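Local coordinates for probable branched-chain amino acid ABC transporter, amino acid binding protein (Thermus thermophilus, PDB 3LKB), which probably binds branched-chain amino acids, here valine, and delivers them to an ABC transporter for uptake, at residues Q129-L134 / S375-K380; D162-A167 / L172-V177. The protein carries 2 engineered substitutions. All blocks are in the same frame, centred on the assembly; numbering follows the deposited sequence.

Overall arrangement
After the strands and helices of its N-terminal part, the chain reaches helix 126-140, which supplies one half of interaction 1, then runs through strand 145-150 into helix 160-170. Interaction 2 closes a short loop straight away, as 162-167 meets 172-177 at the start of edge strand 173-179. The chain then builds the rest of the mixed sheet and other parts of the fold before 375-380, near the C terminus, returns to 129-134 and closes interaction 1. Interaction 2 is thus nested inside a much longer loop. Their centres lie about 12 Å apart, and they touch through Val130 with Ala163, Val131 with Ala166, and Leu134 with Ala163 and Leu172, tying three helices and the sheet edge into one layered lobe.

Interaction 1. Residues Q129-L134 / S375-K380; sequences QVVALL and SALFRK
The Phe378 ring has Arg379 NH1 at its edge, in the ring plane; the ring itself does not face Val131, whose CG1 lies 4.1 Å from Phe378 CB. With CG anti to the backbone N (chi1 161°), the ring leads away from 129-134 to touch Ser127 and Glu128 one turn earlier on helix 126-140. Val131 carries the contact: its CG1 reaches Leu377 CG at 3.8 Å, Phe378 N at 3.6 Å and Ser375 OG at 3.7 Å, while Ala166 of helix 160-170 packs against its other methyl. The C-terminal helix 376-383 is thereby laid against helix 126-140 of the lobe built on the mixed sheet, in a periplasmic binding protein fold. Ser375 is its N-cap: OG accepts from Phe378 N at 3.0 Å in a nearly straight bond (174°) and also hydrogen-bonds Glu135. An alanine here would remove that hydroxyl and would probably leave Phe378 N without its capping acceptor and Glu135 without this partner. Arg379 NH1 donates to Ser375 O at 3.2 Å from above the carbonyl plane, and forms a salt bridge with Glu128, whose carboxylate also takes the Ser375 N-H.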
ATOM      1  N   GLN A 129     -15.972 -10.919  18.934  1.00  8.18           N
ATOM      2  CA  GLN A 129     -15.980  -9.464  18.764  1.00  7.20           C
ATOM      3  C   GLN A 129     -17.365  -8.996  18.380  1.00  6.55           C
ATOM      4  O   GLN A 129     -17.931  -8.141  19.041  1.00  6.77           O
ATOM      5  CB  GLN A 129     -14.916  -9.041  17.681  1.00  6.86           C
ATOM      6  CG  GLN A 129     -13.491  -9.242  18.181  1.00  5.98           C
ATOM      7  CD  GLN A 129     -12.451  -9.178  17.098  1.00 10.63           C
ATOM      8  OE1 GLN A 129     -12.661  -8.639  16.009  1.00 10.46           O
ATOM      9  NE2 GLN A 129     -11.327  -9.763  17.379  1.00 14.70           N
ATOM     10  N   VAL A 130     -17.921  -9.547  17.324  1.00  5.76           N
ATOM     11  CA  VAL A 130     -19.206  -9.152  16.848  1.00  6.29           C
ATOM     12  C   VAL A 130     -20.343  -9.437  17.846  1.00  7.17           C
ATOM     13  O   VAL A 130     -21.139  -8.589  18.076  1.00  6.91           O
ATOM     14  CB  VAL A 130     -19.529  -9.688  15.423  1.00  6.12           C
ATOM     15  CG1 VAL A 130     -20.921  -9.624  15.146  1.00  6.84           C
ATOM     16  CG2 VAL A 130     -18.826  -8.987  14.421  1.00  4.24           C
ATOM     17  N   VAL A 131     -20.352 -10.612  18.447  1.00  7.09           N
ATOM     18  CA  VAL A 131     -21.243 -10.954  19.522  1.00  7.26           C
ATOM     19  C   VAL A 131     -21.053 -10.050  20.758  1.00  8.31           C
ATOM     20  O   VAL A 131     -21.981  -9.694  21.389  1.00  8.39           O
ATOM     21  CB  VAL A 131     -21.140 -12.468  19.894  1.00 20.00           C
ATOM     22  CG1 VAL A 131     -21.927 -12.814  21.041  1.00 20.00           C
ATOM     23  CG2 VAL A 131     -21.449 -13.313  18.776  1.00 20.00           C
ATOM     24  N   ALA A 132     -19.833  -9.677  21.061  1.00  8.19           N
ATOM     25  CA  ALA A 132     -19.611  -8.782  22.155  1.00  8.18           C
ATOM     26  C   ALA A 132     -20.258  -7.427  21.899  1.00  8.26           C
ATOM     27  O   ALA A 132     -20.892  -6.898  22.757  1.00  7.75           O
ATOM     28  CB  ALA A 132     -18.147  -8.661  22.501  1.00  8.16           C
ATOM     29  N   LEU A 133     -20.064  -6.907  20.718  1.00  6.79           N
ATOM     30  CA  LEU A 133     -20.763  -5.708  20.263  1.00  8.28           C
ATOM     31  C   LEU A 133     -22.322  -5.811  20.301  1.00  9.34           C
ATOM     32  O   LEU A 133     -23.010  -4.850  20.682  1.00 10.35           O
ATOM     33  CB  LEU A 133     -20.334  -5.377  18.815  1.00  6.88           C
ATOM     34  CG  LEU A 133     -18.887  -4.915  18.668  1.00  7.53           C
ATOM     35  CD1 LEU A 133     -18.498  -4.929  17.244  1.00  8.02           C
ATOM     36  CD2 LEU A 133     -18.624  -3.529  19.340  1.00  2.00           C
ATOM     37  N   LEU A 134     -22.866  -6.930  19.861  1.00  9.63           N
ATOM     38  CA  LEU A 134     -24.310  -7.112  19.913  1.00 11.42           C
ATOM     39  C   LEU A 134     -24.784  -7.108  21.332  1.00 12.58           C
ATOM     40  O   LEU A 134     -25.873  -6.582  21.592  1.00 13.39           O
ATOM     41  CB  LEU A 134     -24.779  -8.390  19.235  1.00 10.43           C
ATOM     42  CG  LEU A 134     -24.575  -8.459  17.714  1.00 11.55           C
ATOM     43  CD1 LEU A 134     -24.895  -9.851  17.174  1.00 11.53           C
ATOM     44  CD2 LEU A 134     -25.385  -7.419  16.984  1.00 12.25           C
ATOM     45  N   SER A 375     -16.774 -13.357  26.001  1.00 11.89           N
ATOM     46  CA  SER A 375     -18.230 -13.468  25.789  1.00 12.49           C
ATOM     47  C   SER A 375     -18.750 -14.901  25.973  1.00 13.51           C
ATOM     48  O   SER A 375     -18.550 -15.750  25.116  1.00 14.77           O
ATOM     49  CB  SER A 375     -18.656 -12.941  24.415  1.00 12.21           C
ATOM     50  OG  SER A 375     -20.027 -13.256  24.187  1.00 10.76           O
ATOM     51  N   ALA A 376     -19.424 -15.182  27.082  1.00 13.85           N
ATOM     52  CA  ALA A 376     -20.055 -16.489  27.229  1.00 13.88           C
ATOM     53  C   ALA A 376     -21.155 -16.691  26.168  1.00 14.32           C
ATOM     54  O   ALA A 376     -21.311 -17.815  25.635  1.00 15.15           O
ATOM     55  CB  ALA A 376     -20.610 -16.646  28.629  1.00 13.39           C
ATOM     56  N   LEU A 377     -21.908 -15.632  25.839  1.00 13.72           N
ATOM     57  CA  LEU A 377     -22.861 -15.722  24.712  1.00 13.73           C
ATOM     58  C   LEU A 377     -22.235 -16.293  23.398  1.00 13.82           C
ATOM     59  O   LEU A 377     -22.788 -17.206  22.754  1.00 14.70           O
ATOM     60  CB  LEU A 377     -23.511 -14.379  24.430  1.00 12.86           C
ATOM     61  CG  LEU A 377     -24.579 -14.386  23.315  1.00 13.78           C
ATOM     62  CD1 LEU A 377     -25.603 -15.506  23.529  1.00 13.89           C
ATOM     63  CD2 LEU A 377     -25.325 -13.050  23.225  1.00 12.89           C
ATOM     64  N   PHE A 378     -21.098 -15.746  22.997  1.00 13.51           N
ATOM     65  CA  PHE A 378     -20.344 -16.305  21.886  1.00 13.35           C
ATOM     66  C   PHE A 378     -20.139 -17.808  22.028  1.00 13.78           C
ATOM     67  O   PHE A 378     -20.292 -18.563  21.052  1.00 13.72           O
ATOM     68  CB  PHE A 378     -18.979 -15.625  21.723  1.00 12.71           C
ATOM     69  CG  PHE A 378     -17.998 -16.445  20.924  1.00 11.53           C
ATOM     70  CD1 PHE A 378     -18.212 -16.693  19.585  1.00  9.60           C
ATOM     71  CD2 PHE A 378     -16.884 -16.989  21.523  1.00  9.47           C
ATOM     72  CE1 PHE A 378     -17.319 -17.476  18.836  1.00  8.07           C
ATOM     73  CE2 PHE A 378     -15.999 -17.746  20.780  1.00 14.78           C
ATOM     74  CZ  PHE A 378     -16.225 -18.007  19.433  1.00  8.13           C
ATOM     75  N   ARG A 379     -19.765 -18.259  23.220  1.00 13.94           N
ATOM     76  CA  ARG A 379     -19.530 -19.688  23.357  1.00 14.65           C
ATOM     77  C   ARG A 379     -20.842 -20.489  23.267  1.00 15.07           C
ATOM     78  O   ARG A 379     -20.857 -21.527  22.606  1.00 14.33           O
ATOM     79  CB  ARG A 379     -18.708 -20.027  24.592  1.00 14.71           C
ATOM     80  CG  ARG A 379     -17.317 -19.510  24.561  1.00 14.19           C
ATOM     81  CD  ARG A 379     -16.780 -19.338  25.952  1.00 18.70           C
ATOM     82  NE  ARG A 379     -15.357 -18.962  25.989  1.00 24.03           N
ATOM     83  CZ  ARG A 379     -14.831 -17.803  25.552  1.00 23.06           C
ATOM     84  NH1 ARG A 379     -15.586 -16.850  25.029  1.00 22.36           N
ATOM     85  NH2 ARG A 379     -13.532 -17.580  25.674  1.00 24.39           N
ATOM     86  N   LYS A 380     -21.944 -20.001  23.855  1.00 15.81           N
ATOM     87  CA  LYS A 380     -23.204 -20.728  23.639  1.00 17.30           C
ATOM     88  C   LYS A 380     -23.615 -20.836  22.166  1.00 16.68           C
ATOM     89  O   LYS A 380     -23.866 -21.925  21.697  1.00 15.91           O
ATOM     90  CB  LYS A 380     -24.384 -20.304  24.536  1.00 17.80           C
ATOM     91  CG  LYS A 380     -24.709 -18.843  24.575  1.00 23.99           C
ATOM     92  CD  LYS A 380     -24.182 -18.089  25.897  1.00 29.92           C
ATOM     93  CE  LYS A 380     -25.179 -18.079  27.123  1.00 29.98           C
ATOM     94  NZ  LYS A 380     -25.170 -16.832  27.945  1.00 25.09           N
TER

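Interaction 2. Residues D162-A167 / L172-V177; sequences DARKAA and LQIVDV
Mostly apolar helix-on-strand packing, with one backbone hydrogen bond, joins Ala167 and the Arg164 side chain of helix 160-170 to Leu172, just before edge strand 173-179, and to Ile174 and Val177 on it. The segment axes approach to 8.3 Å at 133°, so helix and strand run in roughly opposing directions. The turn between them is tied by Leu172 N donating to Ala167 O at 2.8 Å, the donor tilted 26° from the carbonyl plane. Beside this bond, Ala167 CB sits 3.6 Å from Ile174 CG1, and Leu172 CB lies 4.2 Å from the same methyl. Ile174 CG1 stands anti to its carbonyl carbon (chi1 -59°), which puts this branch against the alanine methyl and turns CG2 to Arg164 NH1 at 4.1 Å. The Arg164 chain, extended from CG to NE, crosses Ile174 at about a right angle and carries its guanidinium to Val177 CG1, which it meets obliquely at the more exposed border of the contact. Arg164 NH2 comes tightly to Val177 CG1, at 3.2 Å; the Val177 side chain is near-eclipsed, so its placing is less sure. Arg164 NE also makes a long, weak ion pair with Glu161. On its sheet side, Ile174 also touches Val146 and Leu148. Strand 145-150, helix 160-170 and strand 173-179 form a beta-alpha-beta crossover between neighbouring parallel strands, the repeating element of the alpha/beta lobes in periplasmic binding proteins.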
ATOM      1  N   ASP A 162     -22.603 -16.386  13.493  1.00 15.17           N
ATOM      2  CA  ASP A 162     -22.609 -16.234  14.945  1.00 14.62           C
ATOM      3  C   ASP A 162     -23.392 -15.010  15.356  1.00 13.89           C
ATOM      4  O   ASP A 162     -24.046 -15.008  16.392  1.00 12.74           O
ATOM      5  CB  ASP A 162     -21.184 -16.278  15.527  1.00 14.88           C
ATOM      6  CG  ASP A 162     -20.542 -17.655  15.354  1.00 16.99           C
ATOM      7  OD1 ASP A 162     -21.266 -18.661  15.468  1.00 19.57           O
ATOM      8  OD2 ASP A 162     -19.336 -17.766  15.070  1.00 19.31           O
ATOM      9  N   ALA A 163     -23.404 -13.993  14.508  1.00 14.10           N
ATOM     10  CA  ALA A 163     -24.182 -12.794  14.809  1.00 15.16           C
ATOM     11  C   ALA A 163     -25.690 -13.044  14.713  1.00 16.08           C
ATOM     12  O   ALA A 163     -26.455 -12.565  15.533  1.00 16.04           O
ATOM     13  CB  ALA A 163     -23.779 -11.666  13.904  1.00 14.82           C
ATOM     14  N   ARG A 164     -26.117 -13.789  13.701  1.00 17.38           N
ATOM     15  CA  ARG A 164     -27.528 -14.040  13.537  1.00 19.12           C
ATOM     16  C   ARG A 164     -28.004 -14.812  14.755  1.00 19.96           C
ATOM     17  O   ARG A 164     -29.011 -14.444  15.409  1.00 20.33           O
ATOM     18  CB  ARG A 164     -27.836 -14.804  12.243  1.00 18.93           C
ATOM     19  CG  ARG A 164     -27.593 -14.001  10.960  1.00 22.26           C
ATOM     20  CD  ARG A 164     -28.261 -14.717   9.768  1.00 27.26           C
ATOM     21  NE  ARG A 164     -27.946 -14.199   8.425  1.00 27.23           N
ATOM     22  CZ  ARG A 164     -28.634 -13.223   7.818  1.00 29.88           C
ATOM     23  NH1 ARG A 164     -29.646 -12.641   8.457  1.00 29.25           N
ATOM     24  NH2 ARG A 164     -28.304 -12.812   6.582  1.00 29.30           N
ATOM     25  N   LYS A 165     -27.289 -15.869  15.102  1.00 19.98           N
ATOM     26  CA  LYS A 165     -27.802 -16.607  16.213  1.00 21.01           C
ATOM     27  C   LYS A 165     -27.703 -15.855  17.536  1.00 20.42           C
ATOM     28  O   LYS A 165     -28.592 -16.010  18.354  1.00 21.17           O
ATOM     29  CB  LYS A 165     -27.362 -18.077  16.253  1.00 21.86           C
ATOM     30  CG  LYS A 165     -25.967 -18.370  16.510  1.00 26.45           C
ATOM     31  CD  LYS A 165     -25.277 -18.855  15.216  1.00 33.33           C
ATOM     32  CE  LYS A 165     -25.892 -20.108  14.632  1.00 35.94           C
ATOM     33  NZ  LYS A 165     -24.874 -21.214  14.590  1.00 38.88           N
ATOM     34  N   ALA A 166     -26.671 -15.020  17.730  1.00 19.62           N
ATOM     35  CA  ALA A 166     -26.595 -14.158  18.908  1.00 17.99           C
ATOM     36  C   ALA A 166     -27.717 -13.129  18.923  1.00 17.25           C
ATOM     37  O   ALA A 166     -28.284 -12.876  19.968  1.00 15.88           O
ATOM     38  CB  ALA A 166     -25.212 -13.467  19.021  1.00 18.01           C
ATOM     39  N   ALA A 167     -28.045 -12.553  17.766  1.00 17.07           N
ATOM     40  CA  ALA A 167     -29.102 -11.550  17.688  1.00 18.07           C
ATOM     41  C   ALA A 167     -30.416 -12.147  18.117  1.00 19.61           C
ATOM     42  O   ALA A 167     -31.189 -11.536  18.857  1.00 19.21           O
ATOM     43  CB  ALA A 167     -29.232 -11.011  16.309  1.00 17.61           C
ATOM     44  N   LEU A 172     -32.624  -9.141  19.294  1.00 20.63           N
ATOM     45  CA  LEU A 172     -32.352  -8.037  18.363  1.00 19.77           C
ATOM     46  C   LEU A 172     -32.799  -8.442  16.984  1.00 20.10           C
ATOM     47  O   LEU A 172     -32.916  -9.613  16.678  1.00 19.88           O
ATOM     48  CB  LEU A 172     -30.867  -7.711  18.306  1.00 19.09           C
ATOM     49  CG  LEU A 172     -30.135  -7.411  19.618  1.00 19.22           C
ATOM     50  CD1 LEU A 172     -28.673  -7.121  19.336  1.00 16.84           C
ATOM     51  CD2 LEU A 172     -30.755  -6.273  20.429  1.00 15.87           C
ATOM     52  N   GLN A 173     -33.040  -7.493  16.104  1.00 20.77           N
ATOM     53  CA  GLN A 173     -33.273  -7.951  14.764  1.00 21.18           C
ATOM     54  C   GLN A 173     -32.255  -7.467  13.753  1.00 20.70           C
ATOM     55  O   GLN A 173     -32.008  -6.272  13.592  1.00 22.04           O
ATOM     56  CB  GLN A 173     -34.701  -7.723  14.353  1.00 21.29           C
ATOM     57  CG  GLN A 173     -35.108  -6.334  14.122  1.00 25.96           C
ATOM     58  CD  GLN A 173     -36.551  -6.304  13.641  1.00 31.15           C
ATOM     59  OE1 GLN A 173     -36.831  -6.245  12.435  1.00 30.40           O
ATOM     60  NE2 GLN A 173     -37.477  -6.402  14.588  1.00 34.26           N
ATOM     61  N   ILE A 174     -31.620  -8.423  13.111  1.00 19.69           N
ATOM     62  CA  ILE A 174     -30.748  -8.128  12.013  1.00 18.97           C
ATOM     63  C   ILE A 174     -31.653  -7.922  10.833  1.00 19.34           C
ATOM     64  O   ILE A 174     -32.270  -8.888  10.388  1.00 19.76           O
ATOM     65  CB  ILE A 174     -29.856  -9.335  11.699  1.00 18.92           C
ATOM     66  CG1 ILE A 174     -29.025  -9.705  12.925  1.00 17.21           C
ATOM     67  CG2 ILE A 174     -29.000  -9.080  10.420  1.00 16.93           C
ATOM     68  CD1 ILE A 174     -27.794  -8.876  13.134  1.00 16.77           C
ATOM     69  N   VAL A 175     -31.728  -6.709  10.309  1.00 19.01           N
ATOM     70  CA  VAL A 175     -32.699  -6.435   9.251  1.00 21.05           C
ATOM     71  C   VAL A 175     -32.088  -6.499   7.825  1.00 22.21           C
ATOM     72  O   VAL A 175     -32.806  -6.726   6.829  1.00 22.64           O
ATOM     73  CB  VAL A 175     -33.461  -5.102   9.465  1.00 20.90           C
ATOM     74  CG1 VAL A 175     -33.107  -4.495  10.802  1.00 23.28           C
ATOM     75  CG2 VAL A 175     -33.125  -4.111   8.394  1.00 21.31           C
ATOM     76  N   ASP A 176     -30.776  -6.297   7.722  1.00 22.49           N
ATOM     77  CA  ASP A 176     -30.103  -6.467   6.457  1.00 22.52           C
ATOM     78  C   ASP A 176     -28.688  -6.868   6.727  1.00 22.28           C
ATOM     79  O   ASP A 176     -28.161  -6.601   7.821  1.00 22.63           O
ATOM     80  CB  ASP A 176     -30.121  -5.156   5.667  1.00 23.38           C
ATOM     81  CG  ASP A 176     -30.168  -5.380   4.159  1.00 24.61           C
ATOM     82  OD1 ASP A 176     -29.981  -6.543   3.740  1.00 24.37           O
ATOM     83  OD2 ASP A 176     -30.386  -4.383   3.397  1.00 29.45           O
ATOM     84  N   VAL A 177     -28.108  -7.563   5.757  1.00 21.40           N
ATOM     85  CA  VAL A 177     -26.682  -7.675   5.621  1.00 20.86           C
ATOM     86  C   VAL A 177     -26.208  -7.425   4.191  1.00 21.23           C
ATOM     87  O   VAL A 177     -26.641  -8.066   3.205  1.00 20.87           O
ATOM     88  CB  VAL A 177     -26.062  -8.924   6.350  1.00 21.67           C
ATOM     89  CG1 VAL A 177     -27.105  -9.819   6.972  1.00 23.34           C
ATOM     90  CG2 VAL A 177     -25.035  -9.693   5.522  1.00 20.28           C
TER